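Local atomic coordinates of glutathione S-transferase-like protein (Methylobacillus flagellatus, PDB entry 4GLT), a protein that binds glutathione and, as a member of the glutathione S-transferase family, probably has transferase activity. Residues A[23-28]-A[48-53]; A[42-47]-A[91-96]; A[161-166]-A[202-207]. One frame throughout, in Å; residues are numbered along the deposited sequence.

Contact 1. Residues A[23-28]-A[48-53]; sequences MKLLYS and VDMVLV
Y27 lays its ring across the backbone of V51 and L52 on the neighbouring strand. Its first torsion (chi1 84°) sets CG between the backbone N and the carbonyl carbon and swings the ring over that strand. Beyond CB, CG begins the approach, 4.2 Å from V51 O. CD2 comes closer, 3.2 Å from the same V51 O. CE2 sits on the peptide that follows, 3.0 Å from L52 N, which is tight, and it also touches M50 CG. CZ and CE1 lie under L52 CD1, with CZ 3.6 Å from that methyl. OH ends beside L52 CB at 3.7 Å. L52 CD1 stands over one ring face, 29° off the normal, in a CH-pi contact.

Strands 24-27 and 49-52 run parallel, with an angle of 24° between them. Five backbone hydrogen bonds join them: D49 N to M23 O, L25 N to D49 O, V51 N to L25 O, Y27 N to V51 O and V53 N to Y27 O. The last measures 2.7 Å. Helix 32-44 connects the strands, so this is the beta-alpha-beta unit that opens the thioredoxin-like domain of glutathione S-transferases. L25 shares the Y27 face, and its CD2 packs 3.5 Å from M50 SD. V37 and R38 of the helix cover L25. On the other face L26 CD2 meets V51 CB. There K24 also runs alongside D49, with its CE 3.2 Å from D49 OD1, while the charged ends stay beyond salt-bridge distance. S28 OG is hydrogen-bonded to S31 N, close to the bound glutathione.

The chemistry is thus mostly backbone hydrogen bonding and apolar cover. The register is set by the peptide ladder, and the K24-D49 pair probably adds only a loose attraction.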
# COMPACT_ATOMS: atom_id res chain seq x y z
N MET A 23 7.05 -16.32 -15.39
CA MET A 23 6.74 -15.05 -14.75
C MET A 23 8.05 -14.43 -14.29
O MET A 23 8.91 -15.12 -13.73
CB MET A 23 5.85 -15.25 -13.53
CG MET A 23 4.54 -15.95 -13.80
SD MET A 23 3.66 -16.18 -12.24
CE MET A 23 5.04 -16.38 -11.13
N LYS A 24 8.20 -13.13 -14.52
CA LYS A 24 9.40 -12.42 -14.12
C LYS A 24 9.11 -11.46 -12.97
O LYS A 24 8.12 -10.74 -13.00
CB LYS A 24 9.99 -11.65 -15.31
CG LYS A 24 10.44 -12.53 -16.45
CD LYS A 24 11.21 -11.73 -17.49
CE LYS A 24 12.00 -12.63 -18.41
NZ LYS A 24 12.74 -11.85 -19.45
N LEU A 25 9.97 -11.48 -11.95
CA LEU A 25 9.82 -10.59 -10.80
C LEU A 25 10.94 -9.57 -10.71
O LEU A 25 12.02 -9.89 -10.20
CB LEU A 25 9.77 -11.38 -9.49
CG LEU A 25 9.89 -10.40 -8.32
CD1 LEU A 25 8.62 -9.58 -8.16
CD2 LEU A 25 10.24 -11.12 -7.02
N LEU A 26 10.69 -8.36 -11.17
CA LEU A 26 11.67 -7.30 -11.06
C LEU A 26 11.90 -7.00 -9.60
O LEU A 26 10.95 -6.82 -8.85
CB LEU A 26 11.19 -6.04 -11.75
CG LEU A 26 10.89 -6.11 -13.23
CD1 LEU A 26 10.82 -4.71 -13.79
CD2 LEU A 26 11.95 -6.90 -13.93
N TYR A 27 13.15 -6.89 -9.20
CA TYR A 27 13.49 -6.65 -7.81
C TYR A 27 14.91 -6.08 -7.67
O TYR A 27 15.73 -6.22 -8.58
CB TYR A 27 13.40 -7.95 -7.02
CG TYR A 27 14.66 -8.78 -7.13
CD1 TYR A 27 15.55 -8.86 -6.06
CD2 TYR A 27 14.97 -9.46 -8.30
CE1 TYR A 27 16.70 -9.61 -6.15
CE2 TYR A 27 16.12 -10.22 -8.39
CZ TYR A 27 16.98 -10.29 -7.32
OH TYR A 27 18.13 -11.04 -7.40
N SER A 28 15.18 -5.45 -6.53
CA SER A 28 16.51 -4.98 -6.18
C SER A 28 16.99 -5.78 -4.98
O SER A 28 16.22 -6.53 -4.40
CB SER A 28 16.49 -3.49 -5.81
OG SER A 28 15.78 -3.30 -4.59
N VAL A 48 9.89 -18.80 -10.52
CA VAL A 48 9.77 -17.44 -11.04
C VAL A 48 11.12 -16.88 -11.48
O VAL A 48 12.10 -16.94 -10.73
CB VAL A 48 9.11 -16.51 -10.00
CG1 VAL A 48 9.95 -16.46 -8.73
CG2 VAL A 48 8.91 -15.12 -10.57
N ASP A 49 11.18 -16.35 -12.69
CA ASP A 49 12.40 -15.73 -13.19
C ASP A 49 12.67 -14.45 -12.41
O ASP A 49 12.03 -13.43 -12.65
CB ASP A 49 12.25 -15.43 -14.68
CG ASP A 49 13.54 -14.93 -15.31
OD1 ASP A 49 13.54 -14.70 -16.54
OD2 ASP A 49 14.55 -14.77 -14.60
N MET A 50 13.60 -14.50 -11.47
CA MET A 50 13.85 -13.35 -10.61
C MET A 50 14.86 -12.42 -11.26
O MET A 50 15.99 -12.82 -11.49
CB MET A 50 14.38 -13.82 -9.26
CG MET A 50 13.80 -13.06 -8.10
SD MET A 50 12.30 -13.85 -7.51
CE MET A 50 12.97 -15.04 -6.35
N VAL A 51 14.46 -11.19 -11.56
CA VAL A 51 15.33 -10.27 -12.31
C VAL A 51 15.83 -9.10 -11.47
O VAL A 51 15.10 -8.14 -11.22
CB VAL A 51 14.62 -9.71 -13.56
CG1 VAL A 51 15.61 -8.93 -14.42
CG2 VAL A 51 13.99 -10.85 -14.36
N LEU A 52 17.08 -9.19 -11.02
CA LEU A 52 17.69 -8.11 -10.28
C LEU A 52 17.71 -6.89 -11.18
O LEU A 52 18.05 -6.99 -12.36
CB LEU A 52 19.12 -8.48 -9.88
CG LEU A 52 19.84 -7.48 -8.97
CD1 LEU A 52 19.17 -7.41 -7.60
CD2 LEU A 52 21.30 -7.87 -8.86
N VAL A 53 17.34 -5.74 -10.64
CA VAL A 53 17.18 -4.56 -11.47
C VAL A 53 17.77 -3.32 -10.80
O VAL A 53 17.99 -3.30 -9.59
CB VAL A 53 15.69 -4.34 -11.79
CG1 VAL A 53 15.02 -3.49 -10.73
CG2 VAL A 53 15.54 -3.72 -13.16

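Contact 2. Residues A[42-47]-A[91-96]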
# COMPACT_ATOMS: atom_id res chain seq x y z
N ALA A 42 8.76 -18.48 -2.90
CA ALA A 42 9.42 -19.69 -2.44
C ALA A 42 8.46 -20.54 -1.62
O ALA A 42 8.40 -21.75 -1.80
CB ALA A 42 10.66 -19.35 -1.63
N GLU A 43 7.72 -19.92 -0.73
CA GLU A 43 6.79 -20.66 0.09
C GLU A 43 5.71 -21.33 -0.74
O GLU A 43 5.31 -22.43 -0.46
CB GLU A 43 6.18 -19.76 1.15
CG GLU A 43 7.20 -19.20 2.12
CD GLU A 43 7.78 -20.25 3.04
OE1 GLU A 43 7.04 -21.18 3.40
OE2 GLU A 43 8.96 -20.13 3.41
N LYS A 44 5.24 -20.66 -1.78
CA LYS A 44 4.25 -21.28 -2.64
C LYS A 44 4.90 -22.34 -3.51
O LYS A 44 4.21 -23.14 -4.13
CB LYS A 44 3.51 -20.24 -3.48
CG LYS A 44 2.53 -19.40 -2.71
CD LYS A 44 1.75 -20.24 -1.72
CE LYS A 44 0.63 -21.01 -2.37
NZ LYS A 44 -0.70 -20.59 -1.89
N ARG A 45 6.22 -22.34 -3.57
CA ARG A 45 6.91 -23.26 -4.46
C ARG A 45 6.60 -22.93 -5.88
O ARG A 45 6.29 -23.81 -6.67
CB ARG A 45 6.46 -24.69 -4.20
CG ARG A 45 6.29 -25.06 -2.75
CD ARG A 45 7.59 -25.57 -2.16
NE ARG A 45 7.33 -26.47 -1.05
CZ ARG A 45 7.18 -26.08 0.21
NH1 ARG A 45 7.25 -24.80 0.52
NH2 ARG A 45 6.95 -26.98 1.16
N ILE A 46 6.63 -21.66 -6.20
CA ILE A 46 6.40 -21.22 -7.56
C ILE A 46 7.72 -20.84 -8.21
O ILE A 46 8.50 -20.09 -7.64
CB ILE A 46 5.45 -20.02 -7.58
CG1 ILE A 46 4.08 -20.44 -7.07
CG2 ILE A 46 5.35 -19.45 -8.98
CD1 ILE A 46 3.13 -19.31 -6.77
N ASP A 47 7.97 -21.38 -9.39
CA ASP A 47 9.18 -21.06 -10.13
C ASP A 47 8.97 -19.71 -10.76
O ASP A 47 8.00 -19.50 -11.47
CB ASP A 47 9.41 -22.11 -11.21
CG ASP A 47 10.61 -21.81 -12.08
OD1 ASP A 47 11.11 -20.68 -12.07
OD2 ASP A 47 11.06 -22.73 -12.78
N TYR A 91 -2.12 -12.47 -5.71
CA TYR A 91 -2.02 -13.23 -6.94
C TYR A 91 -1.28 -14.57 -6.78
O TYR A 91 -1.77 -15.60 -7.24
CB TYR A 91 -1.34 -12.38 -8.00
CG TYR A 91 -1.09 -13.12 -9.28
CD1 TYR A 91 -2.10 -13.29 -10.21
CD2 TYR A 91 0.16 -13.65 -9.56
CE1 TYR A 91 -1.88 -13.96 -11.39
CE2 TYR A 91 0.39 -14.32 -10.74
CZ TYR A 91 -0.63 -14.47 -11.65
OH TYR A 91 -0.42 -15.15 -12.83
N LEU A 92 -0.11 -14.55 -6.15
CA LEU A 92 0.72 -15.76 -6.04
C LEU A 92 0.16 -16.80 -5.07
O LEU A 92 0.27 -18.00 -5.31
CB LEU A 92 2.15 -15.39 -5.66
CG LEU A 92 2.98 -14.59 -6.66
CD1 LEU A 92 4.18 -13.96 -5.98
CD2 LEU A 92 3.43 -15.46 -7.82
N ASP A 93 -0.44 -16.35 -3.97
CA ASP A 93 -0.96 -17.30 -2.99
C ASP A 93 -2.07 -18.15 -3.61
O ASP A 93 -2.40 -19.20 -3.09
CB ASP A 93 -1.47 -16.59 -1.73
CG ASP A 93 -2.00 -17.56 -0.68
OD1 ASP A 93 -1.47 -18.69 -0.57
OD2 ASP A 93 -2.95 -17.19 0.05
N HIS A 94 -2.61 -17.70 -4.73
CA HIS A 94 -3.72 -18.40 -5.38
C HIS A 94 -3.22 -19.30 -6.51
O HIS A 94 -4.00 -20.04 -7.11
CB HIS A 94 -4.72 -17.38 -5.94
CG HIS A 94 -5.94 -18.00 -6.53
ND1 HIS A 94 -6.03 -18.35 -7.86
CD2 HIS A 94 -7.13 -18.33 -5.97
CE1 HIS A 94 -7.23 -18.87 -8.10
NE2 HIS A 94 -7.91 -18.87 -6.97
N ARG A 95 -1.95 -19.18 -6.86
CA ARG A 95 -1.34 -20.02 -7.88
C ARG A 95 -1.21 -21.51 -7.52
O ARG A 95 -1.36 -22.36 -8.37
CB ARG A 95 0.01 -19.46 -8.30
CG ARG A 95 0.01 -18.77 -9.65
CD ARG A 95 -1.06 -17.70 -9.73
NE ARG A 95 -2.32 -18.21 -10.24
CZ ARG A 95 -3.48 -17.58 -10.12
NH1 ARG A 95 -3.56 -16.43 -9.48
NH2 ARG A 95 -4.58 -18.12 -10.62
N THR A 96 -0.88 -21.80 -6.27
CA THR A 96 -0.66 -23.17 -5.85
C THR A 96 -1.30 -23.43 -4.50
O THR A 96 -1.56 -22.53 -3.72
CB THR A 96 0.83 -23.50 -5.73
OG1 THR A 96 1.23 -23.39 -4.37
CG2 THR A 96 1.64 -22.57 -6.58
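K44 pushes its ammonium group in among the carbonyl oxygens of D93 and T96 at the C-terminal end of helix 85-93. The chain gets there by bending at each torsion past CB, with CG passing 3.7 Å from L92 O. NZ donates to T96 O at 2.8 Å and to D93 O. It also forms a salt bridge with D93 OD1, though the modelled distance is too short to be trusted. A99 O is a further acceptor of NZ, and D93 OD1 also takes L101 N. The positive charge is probably favoured by the surrounding oxygens and by the carbonyl end of the helix. T96 returns the bond: its OG1 donates to K44 O at 3.0 Å, in the carbonyl plane and on a lone pair. At R45 the helix 32-44 ends in a Schellman motif with positive phi. The chain then turns so that I46 faces helix 85-93, the partner helix in the thioredoxin-like domain. I46 CG1 presses on T96 CG2 at 3.3 Å, tighter than usual for carbons. Its CD1 reaches R95 CB at 3.5 Å and L92 CD2 at 4.0 Å. The guanidinium of R95 leads elsewhere, to H106 of the second subunit.

Contact 3. Residues A[161-166]-A[202-207]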
# COMPACT_ATOMS: atom_id res chain seq x y z
N GLN A 161 3.80 -6.73 21.56
CA GLN A 161 2.75 -7.05 22.52
C GLN A 161 1.81 -8.12 21.96
O GLN A 161 1.33 -8.98 22.70
CB GLN A 161 1.94 -5.81 22.88
CG GLN A 161 2.60 -4.90 23.89
CD GLN A 161 2.20 -3.46 23.69
OE1 GLN A 161 2.18 -2.68 24.64
NE2 GLN A 161 1.87 -3.09 22.45
N ASP A 162 1.57 -8.06 20.66
CA ASP A 162 0.65 -8.99 20.03
C ASP A 162 1.21 -10.40 19.92
O ASP A 162 0.47 -11.34 19.63
CB ASP A 162 0.23 -8.45 18.67
CG ASP A 162 -0.65 -7.24 18.79
OD1 ASP A 162 -1.02 -6.92 19.93
OD2 ASP A 162 -0.98 -6.63 17.76
N LEU A 163 2.50 -10.56 20.17
CA LEU A 163 3.14 -11.86 20.03
C LEU A 163 3.50 -12.47 21.38
O LEU A 163 4.27 -13.42 21.46
CB LEU A 163 4.38 -11.77 19.14
CG LEU A 163 4.12 -11.51 17.66
CD1 LEU A 163 5.43 -11.31 16.92
CD2 LEU A 163 3.30 -12.63 17.03
N GLU A 164 2.94 -11.90 22.45
CA GLU A 164 3.19 -12.42 23.78
C GLU A 164 3.03 -13.93 23.82
O GLU A 164 3.99 -14.65 24.11
CB GLU A 164 2.25 -11.78 24.80
CG GLU A 164 2.88 -10.64 25.57
CD GLU A 164 4.04 -11.11 26.44
OE1 GLU A 164 4.03 -12.28 26.87
OE2 GLU A 164 4.96 -10.30 26.69
N LYS A 165 1.82 -14.40 23.54
CA LYS A 165 1.50 -15.81 23.76
C LYS A 165 1.19 -16.49 22.44
O LYS A 165 0.30 -17.34 22.37
CB LYS A 165 0.30 -15.94 24.69
CG LYS A 165 -0.04 -14.67 25.45
CD LYS A 165 -1.39 -14.81 26.14
CE LYS A 165 -2.47 -15.16 25.12
NZ LYS A 165 -3.73 -15.60 25.78
N ARG A 166 1.92 -16.12 21.40
CA ARG A 166 1.63 -16.59 20.06
C ARG A 166 2.86 -17.23 19.41
O ARG A 166 3.98 -16.74 19.55
CB ARG A 166 1.13 -15.43 19.18
CG ARG A 166 -0.02 -14.62 19.77
CD ARG A 166 -0.83 -13.96 18.65
NE ARG A 166 -1.40 -12.67 19.02
CZ ARG A 166 -2.58 -12.50 19.61
NH1 ARG A 166 -3.01 -11.28 19.90
NH2 ARG A 166 -3.34 -13.55 19.90
N PRO A 202 11.46 -8.98 22.83
CA PRO A 202 11.82 -10.40 22.91
C PRO A 202 10.93 -11.30 22.06
O PRO A 202 11.43 -12.24 21.45
CB PRO A 202 11.68 -10.72 24.40
CG PRO A 202 10.81 -9.65 24.96
CD PRO A 202 11.08 -8.43 24.14
N ASN A 203 9.63 -11.02 22.03
CA ASN A 203 8.73 -11.80 21.18
C ASN A 203 9.09 -11.66 19.70
O ASN A 203 9.07 -12.62 18.95
CB ASN A 203 7.27 -11.38 21.40
CG ASN A 203 6.84 -11.52 22.85
OD1 ASN A 203 6.86 -12.61 23.41
ND2 ASN A 203 6.42 -10.41 23.44
N LEU A 204 9.43 -10.45 19.28
CA LEU A 204 9.78 -10.20 17.89
C LEU A 204 11.08 -10.90 17.51
O LEU A 204 11.17 -11.53 16.46
CB LEU A 204 9.87 -8.70 17.59
CG LEU A 204 8.58 -7.90 17.37
CD1 LEU A 204 8.89 -6.51 16.82
CD2 LEU A 204 7.64 -8.64 16.42
N ALA A 205 12.09 -10.79 18.37
CA ALA A 205 13.36 -11.47 18.15
C ALA A 205 13.16 -12.98 18.06
O ALA A 205 13.77 -13.64 17.21
CB ALA A 205 14.35 -11.11 19.25
N ARG A 206 12.31 -13.52 18.92
CA ARG A 206 11.92 -14.93 18.84
C ARG A 206 11.26 -15.29 17.52
O ARG A 206 11.52 -16.34 16.93
CB ARG A 206 10.97 -15.29 19.98
CG ARG A 206 10.14 -16.53 19.69
CD ARG A 206 9.54 -17.12 20.96
NE ARG A 206 8.75 -16.13 21.69
CZ ARG A 206 7.51 -15.78 21.36
NH1 ARG A 206 6.92 -16.34 20.30
NH2 ARG A 206 6.86 -14.87 22.07
N HIS A 207 10.38 -14.41 17.05
CA HIS A 207 9.71 -14.60 15.77
C HIS A 207 10.76 -14.56 14.68
O HIS A 207 10.80 -15.41 13.80
CB HIS A 207 8.67 -13.49 15.56
CG HIS A 207 7.82 -13.69 14.34
ND1 HIS A 207 8.19 -13.26 13.08
CD2 HIS A 207 6.60 -14.26 14.19
CE1 HIS A 207 7.24 -13.55 12.22
NE2 HIS A 207 6.27 -14.17 12.86
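R206 NH2 is gripped by two acceptors, L163 O and N203 OD1. The bond to L163 O is 3.0 Å long and fairly straight, 160° at the hydrogen, and this oxygen lies at the edge of the guanidinium, in its plane. The bond to N203 OD1, within the same helix, is weak because its angle is poor. NH1 of R206 reaches R166 O at 3.1 Å, with that oxygen tilted somewhat from the guanidinium plane. One arginine thus spans the turn from L163 to R166 and fixes the guanidinium with an acceptor on each of its two terminal nitrogens. CG of R206 stands anti to the backbone N (chi1 159°), and a bend at chi3 brings the flat group back over the start of its own helix, with N203 O below one face.

The contact lies in the all-helical C-terminal domain of the glutathione S-transferase fold. It ties the turn that ends helix 142-162 to the first turns of helix 202-212. D160 reinforces the join: its OD2 accepts from L204 N, and its O takes a weak bond from N203 ND2.

N203 packs its CB against L163 CB at 3.7 Å. A leucine in its place would probably leave R206 NH2 without its second acceptor and D160 O without its weak donor, and the guanidinium freer to turn. L163 carries the apolar side. Its CD1 meets L204 CD2 at 3.5 Å, the two side chains crossing at about a right angle, and touches H207 CB at 4.1 Å. W115 of helix 106-133 also packs on L163. The imidazole of H207 is held through NE2 by D178 of helix 176-191, and its ring meets W168 at about 90°.

Contact 1 comes first along the chain, with strand 24-27 leading into helix 32-44 and returning as strand 49-52. Contact 2 starts at 42-47, before that loop closes, and ends only at 91-96 after the rest of the sheet. The two contacts therefore cross. They also touch: M23 CE packs 3.8 Å from I46 CG2 and 3.8 Å from L92 CD2. Together they join strands 24-27 and 49-52 with helices 32-44 and 85-93 in the N-terminal domain. Contact 3 follows in series and closes a loop from 161-166 to 202-207. It belongs to the helical C-terminal domain, with its nearest atoms about 11 Å from contact 2 and about 19 Å from contact 1.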